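Thiol transferase (Phanerochaete chrysosporium, PDB 4F0B) is a Ure2p-type glutathione transferase that binds oxidized glutathione disulfide and probably catalyses glutathione-dependent thiol transfer. Local coordinates at residues Thr13-Asn18 and Thr40-Ile45; Pro22-Glu27 and Ala218-Cys223; Leu26-Ala31 and Glu211-Val216. All coordinates share one frame; numbering follows the deposited sequence.

Interaction 1: residues Thr13-Asn18 and Thr40-Ile45; sequences TAPTPN and TVKMSI. With GDS (oxidized glutathione disulfide), chain C.
Ile-45 and Thr-16 reach toward each other tip to tip beside the bound oxidized glutathione disulfide (GDS). Followed outward, Ile-45 CB lies 3.7 Å from CA3, the glycyl alpha carbon of one half of GDS. With CG1 between the backbone N and the carbonyl carbon (chi1 60°), CG2 stands beside the backbone N and meets O2 of GDS at 3.7 Å and Ala-14 CB at 4.0 Å. CD1 ends the chain, 3.9 Å from Thr-16 CG2. Before the pocket residues in both segments, the backbones pair: Thr-13 N donates to Val-41 O (3.0 Å) and Thr-13 O accepts Met-43 N (2.8 Å), a parallel bridge spanning Lys-42. Strands 9-13 and 38-42, joined through helix 20-33, form the beta-alpha-beta crossover that opens the thioredoxin-like domain of glutathione transferases. Thr-16 OG1 hydrogen-bonds the N of Gly-19, bonds weakly to Ala-14 O, and lies 3.3 Å from SG2 of GDS. Asn-18 ND2 donates to OE5 of GDS (2.8 Å, 155° at the hydrogen), while its OD1 takes Trp-186 NE1. Pro-15 crosses the extended Lys-42 side chain at about a right angle, CD against CE; Lys-42 NZ bonds to Asn-224 O.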
loop_
_atom_site.group_PDB
_atom_site.type_symbol
_atom_site.label_atom_id
_atom_site.label_comp_id
_atom_site.label_asym_id
_atom_site.label_seq_id
_atom_site.Cartn_x
_atom_site.Cartn_y
_atom_site.Cartn_z
ATOM N N THR A 13 -9.075 -12.543 -11.480
ATOM C CA THR A 13 -8.771 -11.212 -11.976
ATOM C C THR A 13 -9.879 -10.630 -12.843
ATOM O O THR A 13 -10.928 -11.250 -13.055
ATOM C CB THR A 13 -7.427 -11.261 -12.721
ATOM O OG1 THR A 13 -6.937 -9.925 -12.832
ATOM C CG2 THR A 13 -7.555 -11.903 -14.097
ATOM N N ALA A 14 -9.617 -9.413 -13.343
ATOM C CA ALA A 14 -10.491 -8.713 -14.288
ATOM C C ALA A 14 -9.600 -7.736 -15.032
ATOM O O ALA A 14 -8.514 -7.400 -14.545
ATOM C CB ALA A 14 -11.632 -7.979 -13.548
ATOM N N PRO A 15 -10.026 -7.289 -16.203
ATOM C CA PRO A 15 -9.157 -6.423 -17.023
ATOM C C PRO A 15 -9.185 -4.990 -16.537
ATOM O O PRO A 15 -9.982 -4.187 -17.025
ATOM C CB PRO A 15 -9.743 -6.549 -18.437
ATOM C CG PRO A 15 -11.230 -6.876 -18.182
ATOM C CD PRO A 15 -11.218 -7.765 -16.934
ATOM N N THR A 16 -8.305 -4.702 -15.599
ATOM C CA THR A 16 -8.317 -3.429 -14.853
ATOM C C THR A 16 -6.868 -3.101 -14.473
ATOM O O THR A 16 -5.979 -3.969 -14.535
ATOM C CB THR A 16 -9.089 -3.551 -13.508
ATOM O OG1 THR A 16 -8.482 -4.587 -12.728
ATOM C CG2 THR A 16 -10.542 -3.964 -13.693
ATOM N N PRO A 17 -6.595 -1.858 -14.053
ATOM C CA PRO A 17 -5.221 -1.473 -13.688
ATOM C C PRO A 17 -4.601 -2.306 -12.575
ATOM O O PRO A 17 -3.364 -2.435 -12.509
ATOM C CB PRO A 17 -5.366 0.016 -13.243
ATOM C CG PRO A 17 -6.870 0.180 -12.977
ATOM C CD PRO A 17 -7.530 -0.708 -13.991
ATOM N N ASN A 18 -5.431 -2.884 -11.693
ATOM C CA ASN A 18 -4.935 -3.817 -10.709
ATOM C C ASN A 18 -4.890 -5.270 -11.218
ATOM O O ASN A 18 -3.916 -5.999 -10.962
ATOM C CB ASN A 18 -5.793 -3.724 -9.431
ATOM C CG ASN A 18 -5.570 -2.402 -8.710
ATOM O OD1 ASN A 18 -4.428 -1.929 -8.618
ATOM N ND2 ASN A 18 -6.647 -1.793 -8.237
ATOM N N THR A 40 -6.538 -18.652 -15.327
ATOM C CA THR A 40 -7.187 -17.380 -15.094
ATOM C C THR A 40 -8.682 -17.573 -14.867
ATOM O O THR A 40 -9.350 -18.256 -15.631
ATOM C CB THR A 40 -7.018 -16.486 -16.305
ATOM O OG1 THR A 40 -5.620 -16.229 -16.488
ATOM C CG2 THR A 40 -7.759 -15.133 -16.094
ATOM N N VAL A 41 -9.181 -17.020 -13.765
ATOM C CA VAL A 41 -10.617 -16.998 -13.455
ATOM C C VAL A 41 -11.023 -15.551 -13.560
ATOM O O VAL A 41 -10.624 -14.725 -12.732
ATOM C CB VAL A 41 -10.915 -17.540 -12.056
ATOM C CG1 VAL A 41 -12.413 -17.424 -11.751
ATOM C CG2 VAL A 41 -10.460 -18.988 -11.952
ATOM N N LYS A 42 -11.837 -15.241 -14.559
ATOM C CA LYS A 42 -12.307 -13.892 -14.773
ATOM C C LYS A 42 -13.529 -13.595 -13.858
ATOM O O LYS A 42 -14.552 -14.262 -13.914
ATOM C CB LYS A 42 -12.620 -13.686 -16.261
ATOM C CG LYS A 42 -12.853 -12.232 -16.619
ATOM C CD LYS A 42 -13.160 -12.091 -18.102
ATOM C CE LYS A 42 -13.276 -10.630 -18.495
ATOM N NZ LYS A 42 -13.817 -10.508 -19.887
ATOM N N MET A 43 -13.390 -12.592 -13.005
ATOM C CA MET A 43 -14.373 -12.291 -11.973
ATOM C C MET A 43 -15.131 -11.035 -12.323
ATOM O O MET A 43 -14.527 -10.037 -12.750
ATOM C CB MET A 43 -13.688 -12.085 -10.600
ATOM C CG MET A 43 -12.900 -13.297 -10.163
ATOM S SD MET A 43 -13.964 -14.593 -9.497
ATOM C CE MET A 43 -14.489 -13.829 -7.971
ATOM N N SER A 44 -16.441 -11.058 -12.122
ATOM C CA SER A 44 -17.203 -9.816 -12.161
ATOM C C SER A 44 -16.882 -8.940 -10.974
ATOM O O SER A 44 -16.872 -9.408 -9.834
ATOM C CB SER A 44 -18.697 -10.112 -12.178
ATOM O OG SER A 44 -19.375 -8.892 -11.867
ATOM N N ILE A 45 -16.606 -7.675 -11.262
ATOM C CA ILE A 45 -16.353 -6.673 -10.222
ATOM C C ILE A 45 -17.523 -5.709 -10.137
ATOM O O ILE A 45 -17.400 -4.646 -9.529
ATOM C CB ILE A 45 -15.049 -5.866 -10.483
ATOM C CG1 ILE A 45 -15.157 -5.137 -11.813
ATOM C CG2 ILE A 45 -13.869 -6.826 -10.450
ATOM C CD1 ILE A 45 -14.061 -4.077 -12.028
HETATM N N1 GDS C . -5.631 -2.535 -2.930
HETATM C CA1 GDS C . -6.219 -3.580 -3.826
HETATM C C1 GDS C . -5.061 -4.208 -4.648
HETATM O OE1 GDS C . -4.047 -3.512 -4.877
HETATM O OE2 GDS C . -5.200 -5.388 -5.022
HETATM C CB1 GDS C . -7.210 -2.920 -4.797
HETATM C CG1 GDS C . -7.939 -3.955 -5.673
HETATM C CD1 GDS C . -9.116 -3.287 -6.370
HETATM O O1 GDS C . -9.410 -2.102 -6.281
HETATM N N2 GDS C . -9.914 -4.148 -7.088
HETATM C CA2 GDS C . -11.090 -3.697 -7.844
HETATM C C2 GDS C . -12.280 -4.550 -7.466
HETATM O O2 GDS C . -12.180 -5.796 -7.323
HETATM C CB2 GDS C . -10.909 -3.818 -9.355
HETATM S SG2 GDS C . -9.469 -2.973 -10.012
HETATM N N3 GDS C . -13.432 -3.867 -7.326
HETATM C CA3 GDS C . -14.663 -4.593 -6.999
HETATM C C3 GDS C . -15.397 -3.998 -5.854
HETATM O OE3 GDS C . -16.433 -4.597 -5.502
HETATM O OE4 GDS C . -14.939 -2.963 -5.299
HETATM N N4 GDS C . -8.881 0.692 -6.769
HETATM C CA4 GDS C . -8.135 1.547 -5.860
HETATM C C4 GDS C . -6.697 1.024 -5.531
HETATM O OE5 GDS C . -6.120 0.250 -6.323
HETATM O OE6 GDS C . -6.215 1.439 -4.463
HETATM C C5 GDS C . -9.755 1.236 -7.620
HETATM O O5 GDS C . -9.960 2.472 -7.670
HETATM C CA5 GDS C . -10.518 0.284 -8.524
HETATM N N5 GDS C . -11.917 0.751 -8.675
HETATM C CB5 GDS C . -9.748 0.252 -9.863
HETATM S SG5 GDS C . -10.388 -1.025 -10.940
HETATM C CA6 GDS C . -15.161 0.361 -6.006
HETATM C C6 GDS C . -15.264 1.865 -5.682
HETATM O OE7 GDS C . -14.205 2.515 -5.538
HETATM O OE8 GDS C . -16.421 2.331 -5.524
HETATM N N6 GDS C . -16.177 -0.336 -5.222
HETATM C CB6 GDS C . -15.395 0.112 -7.530
HETATM C CG6 GDS C . -14.314 0.664 -8.506
HETATM C CD6 GDS C . -12.990 -0.007 -8.281
HETATM O O6 GDS C . -12.827 -1.102 -7.766
#

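Interaction 2: residues Pro22-Glu27 and Ala218-Cys223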
loop_
_atom_site.group_PDB
_atom_site.type_symbol
_atom_site.label_atom_id
_atom_site.label_comp_id
_atom_site.label_asym_id
_atom_site.label_seq_id
_atom_site.Cartn_x
_atom_site.Cartn_y
_atom_site.Cartn_z
ATOM N N PRO A 22 -0.555 -8.868 -11.815
ATOM C CA PRO A 22 0.034 -10.198 -11.575
ATOM C C PRO A 22 0.170 -11.020 -12.846
ATOM O O PRO A 22 1.094 -11.839 -12.930
ATOM C CB PRO A 22 -0.947 -10.861 -10.589
ATOM C CG PRO A 22 -1.717 -9.672 -9.937
ATOM C CD PRO A 22 -1.855 -8.704 -11.112
ATOM N N ALA A 23 -0.724 -10.840 -13.817
ATOM C CA ALA A 23 -0.633 -11.595 -15.073
ATOM C C ALA A 23 0.607 -11.167 -15.859
ATOM O O ALA A 23 1.281 -11.992 -16.466
ATOM C CB ALA A 23 -1.911 -11.443 -15.915
ATOM N N ILE A 24 0.901 -9.875 -15.836
ATOM C CA ILE A 24 2.137 -9.388 -16.440
ATOM C C ILE A 24 3.356 -10.066 -15.799
ATOM O O ILE A 24 4.189 -10.617 -16.521
ATOM C CB ILE A 24 2.239 -7.873 -16.334
ATOM C CG1 ILE A 24 1.201 -7.208 -17.246
ATOM C CG2 ILE A 24 3.686 -7.424 -16.681
ATOM C CD1 ILE A 24 1.051 -5.677 -17.001
ATOM N N LEU A 25 3.438 -10.080 -14.470
ATOM C CA LEU A 25 4.559 -10.760 -13.856
ATOM C C LEU A 25 4.599 -12.256 -14.194
ATOM O O LEU A 25 5.666 -12.779 -14.499
ATOM C CB LEU A 25 4.554 -10.539 -12.350
ATOM C CG LEU A 25 5.720 -11.239 -11.635
ATOM C CD1 LEU A 25 7.086 -10.773 -12.105
ATOM C CD2 LEU A 25 5.551 -11.021 -10.141
ATOM N N LEU A 26 3.450 -12.945 -14.151
ATOM C CA LEU A 26 3.436 -14.371 -14.506
ATOM C C LEU A 26 3.991 -14.586 -15.909
ATOM O O LEU A 26 4.772 -15.508 -16.137
ATOM C CB LEU A 26 2.015 -14.928 -14.390
ATOM C CG LEU A 26 1.562 -15.102 -12.931
ATOM C CD1 LEU A 26 0.049 -15.194 -12.841
ATOM C CD2 LEU A 26 2.209 -16.356 -12.342
ATOM N N GLU A 27 3.616 -13.741 -16.866
ATOM C CA GLU A 27 4.147 -13.906 -18.218
ATOM C C GLU A 27 5.635 -13.536 -18.316
ATOM O O GLU A 27 6.371 -14.178 -19.067
ATOM C CB GLU A 27 3.317 -13.097 -19.227
ATOM C CG GLU A 27 1.900 -13.635 -19.466
ATOM C CD GLU A 27 1.901 -15.031 -20.078
ATOM O OE1 GLU A 27 2.812 -15.386 -20.877
ATOM O OE2 GLU A 27 0.966 -15.816 -19.797
ATOM N N ALA A 218 0.953 -10.212 -23.366
ATOM C CA ALA A 218 0.363 -11.511 -23.023
ATOM C C ALA A 218 -0.355 -11.449 -21.674
ATOM O O ALA A 218 -1.451 -11.998 -21.532
ATOM C CB ALA A 218 1.420 -12.602 -23.016
ATOM N N GLY A 219 0.241 -10.782 -20.687
ATOM C CA GLY A 219 -0.421 -10.682 -19.399
ATOM C C GLY A 219 -1.718 -9.900 -19.449
ATOM O O GLY A 219 -2.752 -10.322 -18.905
ATOM N N ILE A 220 -1.669 -8.737 -20.083
ATOM C CA ILE A 220 -2.874 -7.951 -20.256
ATOM C C ILE A 220 -3.966 -8.747 -20.959
ATOM O O ILE A 220 -5.109 -8.788 -20.487
ATOM C CB ILE A 220 -2.555 -6.660 -21.023
ATOM C CG1 ILE A 220 -1.694 -5.756 -20.157
ATOM C CG2 ILE A 220 -3.827 -5.946 -21.428
ATOM C CD1 ILE A 220 -1.100 -4.620 -20.944
ATOM N N ASN A 221 -3.620 -9.406 -22.061
ATOM C CA ASN A 221 -4.617 -10.119 -22.837
ATOM C C ASN A 221 -5.232 -11.300 -22.073
ATOM O O ASN A 221 -6.388 -11.662 -22.328
ATOM C CB ASN A 221 -4.039 -10.575 -24.182
ATOM C CG ASN A 221 -3.735 -9.392 -25.098
ATOM O OD1 ASN A 221 -4.286 -8.305 -24.915
ATOM N ND2 ASN A 221 -2.829 -9.588 -26.061
ATOM N N SER A 222 -4.478 -11.872 -21.129
ATOM C CA SER A 222 -4.976 -13.030 -20.391
ATOM C C SER A 222 -6.168 -12.688 -19.495
ATOM O O SER A 222 -6.899 -13.589 -19.076
ATOM C CB SER A 222 -3.895 -13.629 -19.492
ATOM O OG SER A 222 -3.618 -12.803 -18.363
ATOM N N CYS A 223 -6.363 -11.411 -19.192
ATOM C CA CYS A 223 -7.443 -10.963 -18.319
ATOM C C CYS A 223 -8.781 -10.756 -19.025
ATOM O O CYS A 223 -9.777 -10.492 -18.368
ATOM C CB CYS A 223 -7.030 -9.670 -17.620
ATOM S SG CYS A 223 -5.563 -9.825 -16.607
#
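Ala-23 and Ile-24 press against the bare backbone of Gly-219, where helix 20-33 of the thioredoxin-like domain packs on the C-terminal helix 214-222. Without a side chain on Gly-219, the CA atoms of Ile-24 and Gly-219 approach to 4.1 Å, and the short helix segments pass with their axes 7.5 Å apart at 133°. Ala-23 CB fills the tight spot: it lies 3.3 Å from Gly-219 O and equally near Ser-222 OG. These two oxygens are already joined, since Ser-222 OG, turned between its backbone N and carbonyl carbon (chi1 72°), donates to Gly-219 O at 2.7 Å. Packing is looser on the apolar flank. The side chains of Ile-24 and Ile-220 lie side by side, pointing the same way, with Ile-24 CD1 4.2 Å from Ile-220 CG1, on the buried side where Ile-181 and Phe-184 of helix 178-187 also touch Ile-24. Cys-223 SG meets Ala-23 CB at 4.1 Å. Toward the partly exposed end, Glu-27 CG lies 3.5 Å from Gly-219 N and beside Ala-218 CB; the chain bends at chi2, and OE2 bonds to Tyr-38 OH. Methyl, methylene and backbone surfaces thus make the contact, while the Ser-222 hydroxyl bonds within its own segment, which implies that shape complementarity and burial, rather than polar pairing, hold these helices together here.

Interaction 3: residues Leu26-Ala31 and Glu211-Val216; sequences LEELKA and EKRPAV
Glu-27 and Ala-215 mark the nearest backbone approach, their CA atoms 5.1 Å apart, where helix 20-33 meets the first turn of helix 214-222. Arg-213 occupies the N-cap position of the latter. The pairing joins the two halves of the glutathione transferase fold: helix 20-33 belongs to the thioredoxin-like domain, and helix 214-222, at the end of the C-terminal helical part, packs against it. Close to the backbone, Glu-27 CB touches Ala-215 O at 3.3 Å. The far end of Glu-27 turns away from this contact, and its OE2 forms a salt bridge with Lys-30 NZ one turn on in the same helix. The polar bonds across the contact come from Glu-28. A bend at chi2 sets its CD 3.5 Å from Ala-215 CB and beside Arg-213. The guanidinium takes the carboxylate side-on with two nitrogens, while the two side chains cross at about a right angle. NH2 to OE1 is 3.0 Å and nearly straight (169°); NE to OE2 is somewhat bent (156°). Both oxygens lie close to the guanidinium plane, yet the two flat groups are turned 40° against each other: NE meets OE2 on its syn side, whereas NH2 approaches OE1 from above the carboxylate plane. Tyr-176 joins both partners, its hydroxyl hydrogen-bonding Glu-28 OE2 and its ring making a cation-pi contact with Arg-213. The buried carboxylate therefore has three bonds, two of them to a cation, which would be expected to favour its ionised form. Glu-28 OE2, with NE of Arg-213 at 2.8 Å and the Tyr-176 hydroxyl as partners, also has an apolar neighbour, for Val-216 CG2 lies only 3.6 Å from it.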
loop_
_atom_site.group_PDB
_atom_site.type_symbol
_atom_site.label_atom_id
_atom_site.label_comp_id
_atom_site.label_asym_id
_atom_site.label_seq_id
_atom_site.Cartn_x
_atom_site.Cartn_y
_atom_site.Cartn_z
ATOM N N LEU A 26 3.450 -12.945 -14.151
ATOM C CA LEU A 26 3.436 -14.371 -14.506
ATOM C C LEU A 26 3.991 -14.586 -15.909
ATOM O O LEU A 26 4.772 -15.508 -16.137
ATOM C CB LEU A 26 2.015 -14.928 -14.390
ATOM C CG LEU A 26 1.562 -15.102 -12.931
ATOM C CD1 LEU A 26 0.049 -15.194 -12.841
ATOM C CD2 LEU A 26 2.209 -16.356 -12.342
ATOM N N GLU A 27 3.616 -13.741 -16.866
ATOM C CA GLU A 27 4.147 -13.906 -18.218
ATOM C C GLU A 27 5.635 -13.536 -18.316
ATOM O O GLU A 27 6.371 -14.178 -19.067
ATOM C CB GLU A 27 3.317 -13.097 -19.227
ATOM C CG GLU A 27 1.900 -13.635 -19.466
ATOM C CD GLU A 27 1.901 -15.031 -20.078
ATOM O OE1 GLU A 27 2.812 -15.386 -20.877
ATOM O OE2 GLU A 27 0.966 -15.816 -19.797
ATOM N N GLU A 28 6.087 -12.545 -17.556
ATOM C CA GLU A 28 7.523 -12.238 -17.531
ATOM C C GLU A 28 8.313 -13.416 -16.973
ATOM O O GLU A 28 9.364 -13.791 -17.512
ATOM C CB GLU A 28 7.818 -10.981 -16.711
ATOM C CG GLU A 28 7.185 -9.671 -17.233
ATOM C CD GLU A 28 7.925 -9.048 -18.417
ATOM O OE1 GLU A 28 8.899 -9.640 -18.925
ATOM O OE2 GLU A 28 7.490 -7.964 -18.831
ATOM N N LEU A 29 7.768 -14.039 -15.918
ATOM C CA LEU A 29 8.421 -15.211 -15.329
ATOM C C LEU A 29 8.426 -16.374 -16.309
ATOM O O LEU A 29 9.446 -17.049 -16.482
ATOM C CB LEU A 29 7.703 -15.608 -14.037
ATOM C CG LEU A 29 7.817 -14.602 -12.893
ATOM C CD1 LEU A 29 6.845 -14.987 -11.770
ATOM C CD2 LEU A 29 9.254 -14.544 -12.356
ATOM N N LYS A 30 7.297 -16.623 -16.965
ATOM C CA LYS A 30 7.230 -17.712 -17.947
ATOM C C LYS A 30 8.284 -17.524 -19.061
ATOM O O LYS A 30 8.903 -18.509 -19.497
ATOM C CB LYS A 30 5.823 -17.825 -18.552
ATOM C CG LYS A 30 4.754 -18.435 -17.613
ATOM C CD LYS A 30 3.339 -18.164 -18.108
ATOM C CE LYS A 30 3.090 -18.715 -19.515
ATOM N NZ LYS A 30 1.636 -18.572 -19.904
ATOM N N ALA A 31 8.502 -16.285 -19.505
ATOM C CA ALA A 31 9.458 -16.048 -20.585
ATOM C C ALA A 31 10.904 -16.286 -20.165
ATOM O O ALA A 31 11.740 -16.669 -20.996
ATOM C CB ALA A 31 9.300 -14.647 -21.143
ATOM N N GLU A 211 5.035 -1.108 -22.437
ATOM C CA GLU A 211 3.908 -1.573 -23.261
ATOM C C GLU A 211 4.374 -2.473 -24.414
ATOM O O GLU A 211 3.663 -3.410 -24.792
ATOM C CB GLU A 211 3.084 -0.352 -23.774
ATOM C CG GLU A 211 1.789 -0.673 -24.529
ATOM C CD GLU A 211 0.570 -0.951 -23.645
ATOM O OE1 GLU A 211 0.458 -0.406 -22.528
ATOM O OE2 GLU A 211 -0.329 -1.679 -24.122
ATOM N N LYS A 212 5.563 -2.189 -24.973
ATOM C CA LYS A 212 6.090 -2.926 -26.120
ATOM C C LYS A 212 6.522 -4.359 -25.768
ATOM O O LYS A 212 6.756 -5.152 -26.667
ATOM C CB LYS A 212 7.274 -2.157 -26.743
ATOM C CG LYS A 212 6.897 -0.910 -27.498
ATOM C CD LYS A 212 8.164 -0.236 -27.985
ATOM C CE LYS A 212 7.892 1.153 -28.551
ATOM N NZ LYS A 212 9.174 1.796 -28.949
ATOM N N ARG A 213 6.651 -4.691 -24.482
ATOM C CA ARG A 213 7.155 -6.031 -24.124
ATOM C C ARG A 213 6.114 -7.107 -24.426
ATOM O O ARG A 213 4.960 -6.994 -24.022
ATOM C CB ARG A 213 7.505 -6.082 -22.634
ATOM C CG ARG A 213 8.543 -5.050 -22.176
ATOM C CD ARG A 213 8.716 -5.096 -20.644
ATOM N NE ARG A 213 9.302 -6.361 -20.173
ATOM C CZ ARG A 213 10.609 -6.597 -20.075
ATOM N NH1 ARG A 213 11.491 -5.677 -20.458
ATOM N NH2 ARG A 213 11.058 -7.739 -19.602
ATOM N N PRO A 214 6.505 -8.153 -25.167
ATOM C CA PRO A 214 5.547 -9.234 -25.431
ATOM C C PRO A 214 4.929 -9.834 -24.163
ATOM O O PRO A 214 3.745 -10.163 -24.191
ATOM C CB PRO A 214 6.403 -10.260 -26.190
ATOM C CG PRO A 214 7.385 -9.398 -26.953
ATOM C CD PRO A 214 7.737 -8.290 -25.973
ATOM N N ALA A 215 5.685 -9.975 -23.087
ATOM C CA ALA A 215 5.099 -10.560 -21.884
ATOM C C ALA A 215 4.027 -9.655 -21.287
ATOM O O ALA A 215 3.045 -10.148 -20.716
ATOM C CB ALA A 215 6.174 -10.878 -20.860
ATOM N N VAL A 216 4.227 -8.338 -21.398
ATOM C CA VAL A 216 3.234 -7.392 -20.935
ATOM C C VAL A 216 1.934 -7.555 -21.728
ATOM O O VAL A 216 0.840 -7.663 -21.133
ATOM C CB VAL A 216 3.795 -5.969 -21.025
ATOM C CG1 VAL A 216 2.695 -4.938 -20.803
ATOM C CG2 VAL A 216 4.863 -5.766 -19.955
#

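From the N terminus the chain leaves strand 9-13, runs through helix 20-33 and returns on strand 38-42, where interaction 1 closes a short loop of 21 residues. Interactions 2 and 3 start from successive turns of that helix and close very long loops to helix 214-222; the loop of 26-31 with 211-216 falls within that of 22-27 with 218-223, and interaction 1 crosses both. The two helix contacts tie the C-terminal end of the chain to the thioredoxin-like domain; they share Leu-26 and Glu-27 and meet where Ile-24 CG2 lies 3.9 Å from Val-216 CG2. Interactions 1 and 2 touch around Ser-222 and Cys-223, for example Pro-15 CD with Cys-223 O at 3.4 Å.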